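PDB 6HXI: citrate lyase, subunit 1 from Methanosaeta concilii, which probably works with a partner subunit to cleave citrate, using ATP and coenzyme A, into oxaloacetate and acetyl-CoA. Local coordinates for residues C[303-308]-C[349-354]; C[309-314]-C[355-360]; C[320-325]-C[334-339]; C[371-376]-C[387-392]. All coordinates share one frame; numbering follows the deposited sequence.

Contact 1: residues C[303-308]-C[349-354]; sequences GEYSGD and AKTFKG. With COA (coenzyme A), chain G.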
# COMPACT_ATOMS: atom_id res chain seq x y z
N GLY C 303 8.64 18.57 56.69
CA GLY C 303 8.38 18.00 55.38
C GLY C 303 9.60 18.09 54.48
O GLY C 303 10.54 18.86 54.75
N GLU C 304 9.56 17.32 53.39
CA GLU C 304 10.65 17.18 52.43
C GLU C 304 10.13 16.53 51.14
O GLU C 304 9.37 15.57 51.19
CB GLU C 304 11.71 16.26 53.09
CG GLU C 304 13.03 16.14 52.37
CD GLU C 304 13.14 14.93 51.47
OE1 GLU C 304 13.29 13.79 51.98
OE2 GLU C 304 13.06 15.12 50.24
N TYR C 305 10.56 17.07 50.01
CA TYR C 305 10.32 16.54 48.66
C TYR C 305 11.64 16.72 47.90
O TYR C 305 12.29 17.75 48.03
CB TYR C 305 9.12 17.19 47.95
CG TYR C 305 9.38 18.58 47.41
CD1 TYR C 305 9.23 19.70 48.23
CD2 TYR C 305 9.77 18.78 46.09
CE1 TYR C 305 9.47 20.98 47.74
CE2 TYR C 305 10.03 20.06 45.60
CZ TYR C 305 9.87 21.16 46.42
OH TYR C 305 10.14 22.41 45.94
N SER C 306 12.07 15.70 47.18
CA SER C 306 13.31 15.72 46.40
C SER C 306 13.27 14.58 45.40
O SER C 306 12.23 13.96 45.24
CB SER C 306 14.52 15.59 47.32
OG SER C 306 14.40 14.38 48.05
N GLY C 307 14.38 14.32 44.74
CA GLY C 307 14.47 13.23 43.77
C GLY C 307 13.63 13.43 42.53
O GLY C 307 13.10 12.47 41.97
N ASP C 308 13.50 14.70 42.11
CA ASP C 308 12.74 15.15 40.93
C ASP C 308 11.29 14.59 40.86
O ASP C 308 10.99 13.84 39.92
CB ASP C 308 13.51 14.91 39.62
CG ASP C 308 12.96 15.65 38.39
OD1 ASP C 308 12.33 16.74 38.56
OD2 ASP C 308 13.19 15.16 37.26
N ALA C 349 10.46 24.08 37.37
CA ALA C 349 9.31 24.45 36.56
C ALA C 349 8.17 23.47 36.76
O ALA C 349 7.03 23.92 36.94
CB ALA C 349 9.69 24.51 35.09
N LYS C 350 8.46 22.15 36.67
CA LYS C 350 7.48 21.05 36.82
C LYS C 350 6.95 20.96 38.25
O LYS C 350 5.74 20.80 38.44
CB LYS C 350 8.10 19.68 36.42
CG LYS C 350 8.47 19.57 34.95
CD LYS C 350 9.07 18.20 34.65
CE LYS C 350 9.64 18.16 33.26
NZ LYS C 350 10.29 16.85 32.96
N THR C 351 7.86 21.04 39.26
CA THR C 351 7.48 20.98 40.68
C THR C 351 6.64 22.21 41.06
O THR C 351 5.54 22.04 41.60
CB THR C 351 8.68 20.77 41.62
OG1 THR C 351 9.57 21.88 41.53
CG2 THR C 351 9.40 19.46 41.39
N PHE C 352 7.13 23.44 40.73
CA PHE C 352 6.39 24.67 41.04
C PHE C 352 5.10 24.78 40.25
O PHE C 352 4.19 25.45 40.73
CB PHE C 352 7.26 25.94 40.92
CG PHE C 352 8.17 26.20 42.11
CD1 PHE C 352 8.38 25.22 43.08
CD2 PHE C 352 8.81 27.42 42.25
CE1 PHE C 352 9.22 25.45 44.16
CE2 PHE C 352 9.65 27.65 43.34
CZ PHE C 352 9.84 26.67 44.29
N LYS C 353 4.96 24.08 39.10
CA LYS C 353 3.70 24.05 38.37
C LYS C 353 2.63 23.35 39.22
O LYS C 353 1.49 23.80 39.24
CB LYS C 353 3.83 23.37 36.99
CG LYS C 353 2.51 23.28 36.23
CD LYS C 353 2.70 23.15 34.74
CE LYS C 353 1.46 23.59 33.99
NZ LYS C 353 0.42 22.53 33.93
N GLY C 354 3.03 22.28 39.94
CA GLY C 354 2.18 21.53 40.86
C GLY C 354 1.79 22.36 42.08
O GLY C 354 0.63 22.35 42.50
N1A COA G . 6.84 -2.93 31.99
C2A COA G . 7.38 -3.39 33.12
N3A COA G . 8.23 -2.78 33.96
C4A COA G . 8.58 -1.57 33.49
C5A COA G . 8.11 -0.96 32.34
C6A COA G . 7.17 -1.68 31.58
N6A COA G . 6.56 -1.18 30.50
N7A COA G . 8.76 0.24 32.13
C8A COA G . 9.58 0.34 33.14
N9A COA G . 9.53 -0.72 34.01
C1B COA G . 10.34 -0.94 35.20
C2B COA G . 11.85 -0.91 35.00
O2B COA G . 12.33 -2.17 34.51
C3B COA G . 12.32 -0.62 36.42
O3B COA G . 12.31 -1.81 37.25
P3B COA G . 13.25 -2.01 38.52
O7A COA G . 13.05 -0.83 39.40
O8A COA G . 12.83 -3.30 39.13
O9A COA G . 14.68 -2.16 37.96
C4B COA G . 11.20 0.25 37.02
O4B COA G . 10.07 0.09 36.14
C5B COA G . 11.54 1.71 37.18
O5B COA G . 12.19 2.15 35.97
P1A COA G . 13.49 3.13 36.02
O1A COA G . 13.80 3.78 34.72
O2A COA G . 14.70 2.46 36.66
O3A COA G . 12.85 4.17 37.05
P2A COA G . 13.10 5.62 37.65
O4A COA G . 12.44 6.64 36.80
O5A COA G . 12.49 5.59 39.03
O6A COA G . 14.71 5.85 37.71
CBP COA G . 16.21 6.69 39.44
CCP COA G . 15.50 5.47 38.85
CDP COA G . 17.06 6.22 40.63
CEP COA G . 17.13 7.36 38.39
CAP COA G . 15.14 7.71 39.91
OAP COA G . 14.12 7.08 40.65
C9P COA G . 15.65 8.92 40.68
O9P COA G . 16.12 9.89 40.08
N8P COA G . 15.53 8.88 42.02
C7P COA G . 16.06 9.92 42.90
C6P COA G . 17.17 9.40 43.77
C5P COA G . 17.66 10.43 44.76
O5P COA G . 16.90 11.30 45.18
N4P COA G . 18.94 10.36 45.11
C3P COA G . 19.59 11.34 45.96
C2P COA G . 20.01 12.59 45.20
S1P COA G . 20.97 13.57 46.39
O HOH W 1 11.29 22.64 43.51
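Y305 reaches from strand 301-306 to the helix carrying T351 and F352. Its CG sits between the backbone N and the carbonyl carbon (chi1 76°), which sends the ring out toward the helix. The phenol OH ends at the edge of the F352 ring, near its plane, with OH to F352 CE1 at 3.6 Å. The two side chains cross at about a right angle. Y305 CE2 comes obliquely to T351 CB at 4.3 Å. A water lies in the plane of the Y305 ring, 2.7 Å from Y305 OH and 2.7 Å from T351 OG1. S306 turns away from the helix, and its OG donates to E304 OE2 at 2.7 Å. G307 lies against coenzyme A, with G307 CA 3.4 Å from COA O5P. A side chain here would strike that oxygen. G307 N also bonds the bound citrate anion. D308 OD1 takes a bond from D347 N, just before the helix. T351 OG1 bonds D347 O and accepts from the water. The phenol and the threonine hydroxyl are thus joined through water inside a buried, largely apolar junction, close behind the coenzyme A and citrate site.

Contact 2: residues C[309-314]-C[355-360]; sequences PNTEET and VVMALE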
# COMPACT_ATOMS: atom_id res chain seq x y z
N PRO C 309 10.38 14.97 41.80
CA PRO C 309 8.98 14.49 41.69
C PRO C 309 8.24 15.22 40.57
O PRO C 309 8.54 16.39 40.31
CB PRO C 309 8.38 14.81 43.06
CG PRO C 309 9.21 15.89 43.64
CD PRO C 309 10.56 15.86 42.98
N ASN C 310 7.28 14.54 39.89
CA ASN C 310 6.51 15.16 38.82
C ASN C 310 5.47 16.16 39.35
O ASN C 310 5.25 16.24 40.56
CB ASN C 310 5.87 14.12 37.89
CG ASN C 310 4.88 13.17 38.54
OD1 ASN C 310 3.99 13.56 39.30
ND2 ASN C 310 4.99 11.89 38.18
N THR C 311 4.85 16.93 38.43
CA THR C 311 3.82 17.94 38.71
C THR C 311 2.66 17.39 39.56
O THR C 311 2.25 18.04 40.52
CB THR C 311 3.35 18.55 37.39
OG1 THR C 311 4.47 19.15 36.76
CG2 THR C 311 2.25 19.59 37.57
N GLU C 312 2.13 16.23 39.19
CA GLU C 312 1.02 15.55 39.86
C GLU C 312 1.39 15.22 41.30
O GLU C 312 0.59 15.49 42.19
CB GLU C 312 0.62 14.30 39.06
CG GLU C 312 -0.51 13.46 39.64
CD GLU C 312 -0.57 12.08 39.01
OE1 GLU C 312 -0.23 11.09 39.69
OE2 GLU C 312 -0.89 12.00 37.80
N GLU C 313 2.60 14.67 41.53
CA GLU C 313 3.07 14.33 42.88
C GLU C 313 3.19 15.57 43.76
O GLU C 313 2.68 15.55 44.89
CB GLU C 313 4.39 13.55 42.84
CG GLU C 313 4.22 12.15 42.27
CD GLU C 313 5.47 11.42 41.81
OE1 GLU C 313 6.55 12.06 41.71
OE2 GLU C 313 5.37 10.21 41.54
N THR C 314 3.79 16.66 43.23
CA THR C 314 3.96 17.92 43.98
C THR C 314 2.63 18.59 44.22
O THR C 314 2.45 19.25 45.24
CB THR C 314 5.00 18.85 43.32
OG1 THR C 314 4.50 19.28 42.04
CG2 THR C 314 6.36 18.21 43.16
N VAL C 355 2.77 23.11 42.63
CA VAL C 355 2.62 24.02 43.78
C VAL C 355 1.64 25.16 43.41
O VAL C 355 0.73 25.45 44.17
CB VAL C 355 4.00 24.55 44.28
CG1 VAL C 355 3.83 25.63 45.36
CG2 VAL C 355 4.90 23.41 44.77
N VAL C 356 1.84 25.79 42.23
CA VAL C 356 0.99 26.87 41.72
C VAL C 356 -0.45 26.37 41.54
O VAL C 356 -1.36 27.05 42.00
CB VAL C 356 1.58 27.56 40.44
CG1 VAL C 356 0.55 28.42 39.71
CG2 VAL C 356 2.81 28.39 40.79
N MET C 357 -0.65 25.17 40.95
CA MET C 357 -1.98 24.55 40.75
C MET C 357 -2.77 24.35 42.05
O MET C 357 -3.98 24.60 42.07
CB MET C 357 -1.85 23.23 39.99
CG MET C 357 -1.64 23.42 38.52
SD MET C 357 -1.32 21.88 37.65
CE MET C 357 -2.26 22.23 36.13
N ALA C 358 -2.07 23.91 43.12
CA ALA C 358 -2.69 23.72 44.43
C ALA C 358 -3.04 25.06 45.06
O ALA C 358 -4.17 25.20 45.54
CB ALA C 358 -1.77 22.93 45.33
N LEU C 359 -2.12 26.06 45.00
CA LEU C 359 -2.33 27.41 45.53
C LEU C 359 -3.51 28.11 44.88
O LEU C 359 -4.27 28.78 45.58
CB LEU C 359 -1.06 28.28 45.45
CG LEU C 359 0.10 27.90 46.38
CD1 LEU C 359 1.38 28.57 45.94
CD2 LEU C 359 -0.20 28.26 47.83
N GLU C 360 -3.69 27.91 43.54
CA GLU C 360 -4.81 28.43 42.75
C GLU C 360 -6.13 27.88 43.29
O GLU C 360 -7.10 28.63 43.42
CB GLU C 360 -4.67 28.04 41.28
CG GLU C 360 -3.90 29.04 40.43
CD GLU C 360 -3.62 28.61 39.00
OE1 GLU C 360 -2.88 27.62 38.81
OE2 GLU C 360 -4.10 29.30 38.07
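T311 and M357 meet where helix 311-325 runs beside helix 348-361. The T311 side chain forks at CB (chi1 -60°), and its two branches have different tasks. The methyl branch, CG2, lies anti to the backbone N. It faces the thioether of M357, with T311 CG2 to M357 SD at 4.2 Å, and it also packs on K353. The hydroxyl branch, OG1, bonds K350 O, about two turns before M357 on the other helix. One small residue therefore gives both an apolar and a polar hold on its neighbour. One turn on, T314 OG1 lies 4.2 Å from V355 N, a packing distance. That hydroxyl has T311 O and T351 O both in reach and probably bonds one of them. The CA atoms of T314 and V355 are 6.2 Å apart, so the backbones run close here. The start of helix 311-325 is closed by a capping box. N310 OD1 accepts from E313 N at 2.9 Å, nearly in line with its own C=O (163°). In return, E313 OE1 takes N310 N at 3.2 Å, from above the carboxylate plane. E312 forms a salt bridge with K496 of the succinyl-CoA ligase alpha subunit chain. This is close helix-helix packing in an alpha/beta domain, consistent with the succinyl-CoA synthetase type of fold.

Contact 3: residues C[320-325]-C[334-339]; sequences TILDLM and KVLLIG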
# COMPACT_ATOMS: atom_id res chain seq x y z
N THR C 320 -2.20 18.72 50.26
CA THR C 320 -2.19 18.16 51.61
C THR C 320 -1.76 19.20 52.65
O THR C 320 -2.44 19.35 53.66
CB THR C 320 -1.33 16.89 51.67
OG1 THR C 320 -1.70 16.03 50.60
CG2 THR C 320 -1.47 16.14 52.98
N ILE C 321 -0.63 19.91 52.39
CA ILE C 321 -0.09 20.95 53.27
C ILE C 321 -1.10 22.09 53.40
O ILE C 321 -1.42 22.49 54.52
CB ILE C 321 1.33 21.44 52.84
CG1 ILE C 321 2.39 20.34 53.14
CG2 ILE C 321 1.70 22.79 53.52
CD1 ILE C 321 3.77 20.61 52.63
N LEU C 322 -1.65 22.55 52.25
CA LEU C 322 -2.65 23.62 52.21
C LEU C 322 -3.90 23.26 52.98
O LEU C 322 -4.36 24.07 53.77
CB LEU C 322 -3.01 24.05 50.78
CG LEU C 322 -1.90 24.78 50.02
CD1 LEU C 322 -2.21 24.82 48.58
CD2 LEU C 322 -1.67 26.17 50.56
N ASP C 323 -4.39 22.02 52.81
CA ASP C 323 -5.57 21.51 53.52
C ASP C 323 -5.41 21.68 55.02
O ASP C 323 -6.24 22.35 55.63
CB ASP C 323 -5.84 20.02 53.18
CG ASP C 323 -7.05 19.43 53.88
OD1 ASP C 323 -8.02 20.18 54.15
OD2 ASP C 323 -7.04 18.21 54.15
N LEU C 324 -4.34 21.10 55.59
CA LEU C 324 -4.01 21.12 57.02
C LEU C 324 -3.81 22.52 57.61
O LEU C 324 -4.11 22.75 58.78
CB LEU C 324 -2.76 20.27 57.27
CG LEU C 324 -2.90 18.76 57.10
CD1 LEU C 324 -1.55 18.13 56.77
CD2 LEU C 324 -3.49 18.13 58.35
N MET C 325 -3.30 23.45 56.78
CA MET C 325 -3.01 24.85 57.09
C MET C 325 -4.27 25.75 57.09
O MET C 325 -4.24 26.85 57.65
CB MET C 325 -2.05 25.35 56.01
CG MET C 325 -1.21 26.51 56.42
SD MET C 325 0.05 26.86 55.17
CE MET C 325 0.81 28.28 55.94
N LYS C 334 -0.70 32.99 59.17
CA LYS C 334 0.12 31.79 59.06
C LYS C 334 1.15 32.03 57.97
O LYS C 334 0.88 32.78 57.03
CB LYS C 334 -0.72 30.54 58.76
CG LYS C 334 -1.35 29.96 60.02
CD LYS C 334 -2.31 28.84 59.73
CE LYS C 334 -2.86 28.30 61.03
NZ LYS C 334 -3.97 27.34 60.82
N VAL C 335 2.34 31.43 58.08
CA VAL C 335 3.40 31.58 57.08
C VAL C 335 3.72 30.24 56.37
O VAL C 335 3.86 29.21 57.03
CB VAL C 335 4.65 32.25 57.70
CG1 VAL C 335 5.82 32.22 56.74
CG2 VAL C 335 4.36 33.68 58.13
N LEU C 336 3.81 30.28 55.01
CA LEU C 336 4.19 29.14 54.15
C LEU C 336 5.58 29.39 53.54
O LEU C 336 5.73 30.30 52.72
CB LEU C 336 3.15 28.82 53.05
CG LEU C 336 3.47 27.63 52.07
CD1 LEU C 336 3.79 26.29 52.82
CD2 LEU C 336 2.36 27.42 51.06
N LEU C 337 6.57 28.57 53.95
CA LEU C 337 7.95 28.68 53.48
C LEU C 337 8.27 27.62 52.44
O LEU C 337 8.48 26.45 52.79
CB LEU C 337 8.95 28.65 54.66
CG LEU C 337 8.74 29.70 55.76
CD1 LEU C 337 9.53 29.35 56.99
CD2 LEU C 337 9.12 31.09 55.29
N ILE C 338 8.28 28.03 51.17
CA ILE C 338 8.59 27.18 50.01
C ILE C 338 10.05 27.40 49.67
O ILE C 338 10.40 28.25 48.83
CB ILE C 338 7.62 27.43 48.81
CG1 ILE C 338 6.14 27.56 49.29
CG2 ILE C 338 7.83 26.31 47.75
CD1 ILE C 338 5.08 27.80 48.24
N GLY C 339 10.90 26.67 50.36
CA GLY C 339 12.34 26.83 50.19
C GLY C 339 13.06 25.65 49.58
O GLY C 339 12.43 24.73 49.04
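K334 and M325 lie side by side, their chains sliding past each other in opposite directions. K334 opens strand 334-338, and its extended side chain runs out past M325. K334 NZ donates to M325 O at 3.2 Å. The amine sits above the carbonyl plane, 49° out of it, so the bond is not aimed at a lone pair. NZ also bonds S328 O, in the turn that leads to the strand. An alanine here is likely to leave these two carbonyl oxygens without their shared donor and the flank of M325 less covered. V335 points its side chain away, but its backbone is touched: M325 CE lies 3.4 Å from V335 O. M325 gets there because its CG is anti to the backbone N (chi1 -156°) and the rest of the chain is straight. L336 takes the same methyl against its CB, with M325 CE to L336 CB at 3.8 Å. Its own two methyls meet the helix separately. L336 CD1 touches I321 CG2 at 4.1 Å, the two side chains crossing at about a right angle, and L336 CD2 meets L322 CD2 at 4.2 Å. Helix and strand axes run antiparallel (168°), 11.0 Å apart. W274 of the neighbouring strand 273-275 also packs on I321 and M325. The chemistry is thus split: methyl groups fill the helix-sheet gap, while one lysine, probably charged, ties up carbonyls at its margin.

Contact 4: residues C[371-376]-C[387-392]; sequences IEIYVR and KLMRDL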
# COMPACT_ATOMS: atom_id res chain seq x y z
N ILE C 371 -2.75 33.85 55.19
CA ILE C 371 -1.52 33.13 54.86
C ILE C 371 -0.62 33.99 53.95
O ILE C 371 -1.10 34.61 53.00
CB ILE C 371 -1.84 31.71 54.30
CG1 ILE C 371 -2.50 30.83 55.39
CG2 ILE C 371 -0.59 31.03 53.71
CD1 ILE C 371 -3.13 29.49 54.93
N GLU C 372 0.69 34.03 54.31
CA GLU C 372 1.76 34.74 53.60
C GLU C 372 2.75 33.69 53.09
O GLU C 372 3.22 32.85 53.86
CB GLU C 372 2.46 35.74 54.53
CG GLU C 372 1.65 37.00 54.78
CD GLU C 372 1.97 37.71 56.08
OE1 GLU C 372 3.15 37.71 56.49
OE2 GLU C 372 1.03 38.30 56.67
N ILE C 373 3.03 33.72 51.78
CA ILE C 373 3.91 32.74 51.13
C ILE C 373 5.30 33.34 50.87
O ILE C 373 5.39 34.45 50.35
CB ILE C 373 3.24 32.14 49.85
CG1 ILE C 373 1.94 31.40 50.21
CG2 ILE C 373 4.19 31.22 49.07
CD1 ILE C 373 0.76 31.75 49.36
N TYR C 374 6.36 32.61 51.25
CA TYR C 374 7.76 33.01 51.06
C TYR C 374 8.49 31.89 50.30
O TYR C 374 8.48 30.74 50.73
CB TYR C 374 8.45 33.32 52.41
CG TYR C 374 7.81 34.46 53.17
CD1 TYR C 374 6.63 34.28 53.89
CD2 TYR C 374 8.39 35.73 53.17
CE1 TYR C 374 6.03 35.34 54.57
CE2 TYR C 374 7.80 36.79 53.86
CZ TYR C 374 6.62 36.59 54.56
OH TYR C 374 6.05 37.64 55.24
N VAL C 375 9.06 32.24 49.13
CA VAL C 375 9.75 31.31 48.23
C VAL C 375 11.23 31.68 48.01
O VAL C 375 11.52 32.85 47.77
CB VAL C 375 9.01 31.23 46.86
CG1 VAL C 375 9.59 30.11 45.98
CG2 VAL C 375 7.50 31.06 47.05
N ARG C 376 12.14 30.68 48.06
CA ARG C 376 13.57 30.79 47.74
C ARG C 376 13.95 29.50 47.03
O ARG C 376 13.98 28.44 47.65
CB ARG C 376 14.47 31.03 48.97
CG ARG C 376 15.93 31.37 48.60
CD ARG C 376 16.82 30.15 48.34
NE ARG C 376 18.20 30.51 48.01
CZ ARG C 376 19.19 29.64 47.83
NH1 ARG C 376 18.97 28.34 47.96
NH2 ARG C 376 20.41 30.07 47.55
N LYS C 387 8.91 32.61 37.87
CA LYS C 387 8.01 33.42 37.03
C LYS C 387 6.54 33.04 37.30
O LYS C 387 5.71 33.93 37.43
CB LYS C 387 8.33 33.24 35.53
CG LYS C 387 7.84 34.40 34.65
CD LYS C 387 7.54 33.98 33.21
CE LYS C 387 8.77 33.82 32.33
NZ LYS C 387 8.53 32.90 31.19
N LEU C 388 6.25 31.72 37.40
CA LEU C 388 4.92 31.16 37.71
C LEU C 388 4.42 31.67 39.07
O LEU C 388 3.26 32.04 39.18
CB LEU C 388 4.98 29.61 37.76
CG LEU C 388 5.13 28.85 36.45
CD1 LEU C 388 5.57 27.40 36.73
CD2 LEU C 388 3.86 28.88 35.64
N MET C 389 5.31 31.65 40.10
CA MET C 389 5.04 32.10 41.47
C MET C 389 4.81 33.61 41.54
O MET C 389 3.98 34.05 42.33
CB MET C 389 6.19 31.72 42.43
CG MET C 389 6.40 30.23 42.66
SD MET C 389 5.08 29.32 43.51
CE MET C 389 4.73 30.36 44.90
N ARG C 390 5.57 34.40 40.75
CA ARG C 390 5.45 35.86 40.70
C ARG C 390 4.14 36.27 40.05
O ARG C 390 3.48 37.18 40.55
CB ARG C 390 6.65 36.50 39.97
CG ARG C 390 7.90 36.57 40.82
CD ARG C 390 9.00 37.32 40.12
NE ARG C 390 10.33 36.91 40.58
CZ ARG C 390 11.15 36.13 39.88
NH1 ARG C 390 10.79 35.67 38.69
NH2 ARG C 390 12.34 35.81 40.37
N ASP C 391 3.76 35.58 38.94
CA ASP C 391 2.52 35.81 38.19
C ASP C 391 1.30 35.43 39.04
O ASP C 391 0.26 36.07 38.92
CB ASP C 391 2.51 35.01 36.88
CG ASP C 391 3.57 35.38 35.85
OD1 ASP C 391 4.36 36.31 36.11
OD2 ASP C 391 3.64 34.71 34.81
N LEU C 392 1.46 34.41 39.90
CA LEU C 392 0.44 33.90 40.82
C LEU C 392 0.16 34.91 41.93
O LEU C 392 -1.01 35.25 42.15
CB LEU C 392 0.86 32.53 41.40
CG LEU C 392 -0.12 31.82 42.34
CD1 LEU C 392 -1.37 31.40 41.60
CD2 LEU C 392 0.53 30.61 42.99
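V375 and M389 make the closest touch between residues 371-376 and 387-392. The link across is purely apolar and rests on one methyl group. M389 CE lies 3.6 Å from V375 CG2 and 4.3 Å from I373 CG2, so it sits over two strand residues that face the helix. The V375 and M389 side chains cross obliquely. M389 is folded, not extended: its chain bends at chi2 (-65°) and chi3 (-48°), and this curls the terminal methyl to the strand. V375 offers CG2, the branch beside its backbone N. Neighbours widen the apolar patch. F352 of helix 348-361 packs on both V375 and M389, V356 of that helix packs on M389, and V402 of the next strand also lies against M389. The buried area between the two segments is modest, 98 Å².

Polar bonds belong to the strand residues between and beyond. Y374 points away from the helix, and its OH donates to E372 OE1 at 3.2 Å, on the anti side of that carboxylate. R376 ends the strand with NE on T407 O and NH1 on G340 O. Its NH1 also forms a salt bridge with E184 of the succinyl-CoA ligase alpha subunit chain, so the end of this strand faces the partner subunit. Strand 371-376, helix 382-396 and the parallel strand 400-403 form a beta-alpha-beta unit, and this contact packs the unit's helix on its first strand.

How the contacts relate
From the N terminus, residues 303-308 come first, at the end of strand 301-306. Residues 309-314 and 320-325 follow on helix 311-325. Contact 3 closes first, over the short turn to strand 334-338. Contacts 1 and 2 close later, on successive turns of helix 348-361. These two cross along the chain, and contact 3 lies within the span of both. Contact 4 opens after all have closed. Strands 334-338 and 371-376 pair in the parallel sheet, which joins contact 3 to contact 4. Helix 348-361 packs on helix 311-325 on one hand and on helix 382-396 on the other. The four contacts thus tie the coenzyme A loop, three helices and three strands into one domain.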